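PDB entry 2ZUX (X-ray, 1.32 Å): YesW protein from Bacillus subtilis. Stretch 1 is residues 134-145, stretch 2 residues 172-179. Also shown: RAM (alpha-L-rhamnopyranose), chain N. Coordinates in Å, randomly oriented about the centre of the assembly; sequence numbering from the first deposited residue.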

# COMPACT_ATOMS: atom_id res chain seq x y z
N TRP A 134 -13.15 -6.25 5.54
CA TRP A 134 -14.43 -5.68 5.93
C TRP A 134 -14.32 -5.09 7.33
O TRP A 134 -13.63 -5.66 8.20
N ASP A 135 -14.99 -3.97 7.57
CA ASP A 135 -14.95 -3.32 8.87
C ASP A 135 -16.34 -3.26 9.47
O ASP A 135 -17.27 -2.73 8.84
N PRO A 136 -16.50 -3.77 10.70
CA PRO A 136 -17.79 -3.62 11.37
C PRO A 136 -17.95 -2.18 11.84
O PRO A 136 -16.95 -1.50 12.15
N SER A 137 -19.19 -1.71 11.89
CA SER A 137 -19.47 -0.31 12.20
C SER A 137 -19.14 0.09 13.64
O SER A 137 -19.21 1.27 13.98
N ASN A 138 -18.79 -0.89 14.47
CA ASN A 138 -18.35 -0.62 15.83
C ASN A 138 -16.85 -0.87 16.05
O ASN A 138 -16.42 -1.06 17.17
N SER A 139 -16.07 -0.86 14.97
CA SER A 139 -14.62 -1.00 15.10
C SER A 139 -14.07 0.12 15.98
O SER A 139 -14.67 1.20 16.09
N LYS A 140 -12.93 -0.13 16.62
CA LYS A 140 -12.46 0.71 17.71
C LYS A 140 -11.02 1.17 17.55
O LYS A 140 -10.15 0.39 17.15
N ASP A 141 -10.78 2.44 17.89
CA ASP A 141 -9.43 2.89 18.17
C ASP A 141 -8.95 2.25 19.47
O ASP A 141 -9.75 1.90 20.34
N ASN A 142 -7.64 2.10 19.61
CA ASN A 142 -7.05 1.52 20.82
C ASN A 142 -7.38 2.28 22.10
O ASN A 142 -7.33 1.71 23.19
N SER A 143 -7.70 3.57 21.96
CA SER A 143 -8.07 4.38 23.12
C SER A 143 -9.49 4.13 23.61
O SER A 143 -9.85 4.59 24.70
N GLN A 144 -10.30 3.42 22.82
CA GLN A 144 -11.72 3.23 23.12
C GLN A 144 -12.03 1.84 23.64
O GLN A 144 -11.55 0.85 23.10
N ASP A 145 -12.86 1.77 24.68
CA ASP A 145 -13.37 0.49 25.17
C ASP A 145 -14.64 0.12 24.41
O ASP A 145 -15.37 0.99 23.90
N ILE A 172 -9.87 -11.47 17.78
CA ILE A 172 -9.16 -10.43 17.05
C ILE A 172 -10.06 -9.20 17.01
O ILE A 172 -11.08 -9.20 16.30
N ARG A 173 -9.69 -8.17 17.76
CA ARG A 173 -10.49 -6.95 17.82
C ARG A 173 -10.43 -6.19 16.49
O ARG A 173 -9.41 -6.20 15.81
N ALA A 174 -11.55 -5.56 16.12
CA ALA A 174 -11.61 -4.73 14.91
C ALA A 174 -11.18 -3.29 15.17
O ALA A 174 -11.60 -2.68 16.16
N GLY A 175 -10.36 -2.75 14.27
CA GLY A 175 -9.93 -1.35 14.35
C GLY A 175 -8.67 -1.18 13.52
O GLY A 175 -8.01 -2.16 13.17
N ALA A 176 -8.33 0.06 13.22
CA ALA A 176 -7.23 0.37 12.30
C ALA A 176 -5.90 -0.25 12.71
O ALA A 176 -5.09 -0.62 11.85
N HIS A 177 -5.66 -0.34 14.02
CA HIS A 177 -4.34 -0.68 14.52
C HIS A 177 -4.17 -2.14 14.86
O HIS A 177 -3.08 -2.54 15.30
N TYR A 178 -5.22 -2.93 14.64
CA TYR A 178 -5.19 -4.35 14.98
C TYR A 178 -4.69 -5.20 13.79
O TYR A 178 -3.49 -5.32 13.60
N THR A 179 -5.59 -5.73 12.96
CA THR A 179 -5.17 -6.59 11.84
C THR A 179 -4.42 -5.79 10.78
O THR A 179 -4.93 -4.78 10.27

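Arg173, Asn142 and Ala174 have the largest covered areas, together a little under half of the surface buried here, the long reaching, the middle one filling, the short one seating.

Arg173 leaves its backbone sideways and nearly extended, chi1 to chi3 all t, so that its guanidinium arrives at the far end of the loop. There Gln144 O lies near the guanidinium plane and accepts from both NH2 (2.8 Å to Gln144 O) and NH1 (3.1 Å to Gln144 O): a charged fork closing on one carbonyl. NH1 of Arg173 also donates to Tyr178 OH at 2.9 Å, tying the arginine to its own stretch, while Lys140 CG covers one guanidinium face, 3.6 Å from Arg173 NH2. The lysine's end leads away, and its NZ donates to Asn138 O at 2.8 Å.

Ala174 points toward stretch 1, where a methyl suffices: its CB meets Pro136 CG at 3.5 Å and Ser139 CB at 3.9 Å. Its carbonyl fixes the register, with Lys140 N donating to Ala174 O at 2.9 Å. Ser139, p, turns its hydroxyl to Asp135, OG donating to OD2 at 2.6 Å; the rhamnose O3 donates to that same Asp135 OD2, also at 2.6 Å.

Next comes a glycine by necessity of space. Gly175 CA approaches Lys140 O at 3.3 Å in a CA-H...O contact, and an ideal CB would sit 1.9 Å from that oxygen, a clash.

Asn142, m, fills the corner beside His177 and Tyr178, both m, its amide at the edge of the imidazole. Asp141, t, holds its turn through OD2, which accepts from Ser143 N at 2.9 Å and Ser143 OG at 2.7 Å. Water bridges the remaining gap: water 1 donates to Lys140 O (2.9 Å) and accepts from His177 N (3.0 Å), while water 2 accepts from Ala176 N at 2.9 Å.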

# COMPACT_ATOMS: atom_id res chain seq x y z
CB TRP A 134 -15.51 -6.77 5.93
CG TRP A 134 -15.87 -7.25 4.56
CD1 TRP A 134 -15.37 -8.34 3.91
CD2 TRP A 134 -16.81 -6.64 3.67
NE1 TRP A 134 -15.96 -8.45 2.66
CE2 TRP A 134 -16.83 -7.41 2.49
CE3 TRP A 134 -17.64 -5.51 3.75
CZ2 TRP A 134 -17.66 -7.11 1.39
CZ3 TRP A 134 -18.45 -5.20 2.66
CH2 TRP A 134 -18.45 -5.99 1.50
CB ASP A 135 -14.37 -1.91 8.76
CG ASP A 135 -13.93 -1.35 10.09
OD1 ASP A 135 -13.10 -2.01 10.77
OD2 ASP A 135 -14.38 -0.25 10.44
CB PRO A 136 -17.68 -4.57 12.57
CG PRO A 136 -16.22 -4.56 12.90
CD PRO A 136 -15.52 -4.47 11.56
CB SER A 137 -20.93 0.01 11.89
OG SER A 137 -21.80 -0.86 12.60
CB ASN A 138 -19.17 -1.43 16.84
CG ASN A 138 -19.09 -2.93 16.60
OD1 ASN A 138 -18.40 -3.40 15.70
ND2 ASN A 138 -19.82 -3.69 17.42
CB SER A 139 -13.95 -1.01 13.73
OG SER A 139 -14.16 0.20 13.03
CB LYS A 140 -12.57 -0.05 19.03
CG LYS A 140 -13.99 -0.33 19.51
CD LYS A 140 -14.63 0.92 20.11
CE LYS A 140 -16.11 0.71 20.44
NZ LYS A 140 -16.94 0.75 19.21
CB ASP A 141 -9.36 4.41 18.29
CG ASP A 141 -7.95 4.89 18.52
OD1 ASP A 141 -7.13 4.76 17.60
OD2 ASP A 141 -7.66 5.38 19.64
CB ASN A 142 -5.53 1.41 20.67
CG ASN A 142 -5.10 0.37 19.66
OD1 ASN A 142 -4.25 -0.48 19.95
ND2 ASN A 142 -5.69 0.42 18.48
CB SER A 143 -7.90 5.87 22.81
OG SER A 143 -8.85 6.27 21.84
CB GLN A 144 -12.54 3.45 21.86
CG GLN A 144 -12.41 4.82 21.26
CD GLN A 144 -13.16 4.91 19.95
OE1 GLN A 144 -12.80 4.25 18.97
NE2 GLN A 144 -14.22 5.71 19.93
CB ASP A 145 -13.65 0.56 26.68
CG ASP A 145 -12.41 0.90 27.51
OD1 ASP A 145 -11.29 0.46 27.14
OD2 ASP A 145 -12.53 1.61 28.55
CB ILE A 172 -8.77 -10.89 15.61
CG1 ILE A 172 -7.75 -12.04 15.64
CG2 ILE A 172 -8.24 -9.70 14.80
CD1 ILE A 172 -6.39 -11.72 16.27
CB ARG A 173 -9.98 -6.06 18.96
CG ARG A 173 -11.00 -5.07 19.47
CD ARG A 173 -10.37 -4.14 20.48
NE ARG A 173 -11.40 -3.46 21.27
CZ ARG A 173 -11.31 -2.21 21.72
NH1 ARG A 173 -10.24 -1.47 21.47
NH2 ARG A 173 -12.32 -1.71 22.42
CB ALA A 174 -13.02 -4.72 14.35
CB ALA A 176 -7.09 1.87 12.13
CB HIS A 177 -4.00 0.23 15.70
CG HIS A 177 -4.09 1.67 15.33
ND1 HIS A 177 -3.21 2.26 14.45
CD2 HIS A 177 -5.04 2.59 15.61
CE1 HIS A 177 -3.58 3.52 14.25
NE2 HIS A 177 -4.68 3.74 14.94
CB TYR A 178 -6.55 -4.78 15.56
CG TYR A 178 -6.86 -4.11 16.89
CD1 TYR A 178 -6.30 -4.60 18.08
CD2 TYR A 178 -7.66 -2.96 16.95
CE1 TYR A 178 -6.56 -3.98 19.30
CE2 TYR A 178 -7.92 -2.33 18.17
CZ TYR A 178 -7.36 -2.85 19.33
OH TYR A 178 -7.60 -2.22 20.54
CB THR A 179 -6.37 -7.29 11.19
OG1 THR A 179 -7.01 -8.12 12.16
CG2 THR A 179 -5.95 -8.14 10.01
C1 RAM N . -15.32 5.01 10.50
C2 RAM N . -14.71 3.60 10.34
C3 RAM N . -15.04 2.94 8.99
C4 RAM N . -14.89 3.95 7.86
C5 RAM N . -15.87 5.09 8.12
C6 RAM N . -15.85 6.10 6.99
O1 RAM N . -16.55 4.92 11.20
O2 RAM N . -13.31 3.69 10.51
O3 RAM N . -14.23 1.81 8.79
O4 RAM N . -15.04 3.38 6.57
O5 RAM N . -15.50 5.76 9.31
O HOH W 1 -7.40 0.50 16.29
O HOH W 2 -9.42 2.30 14.63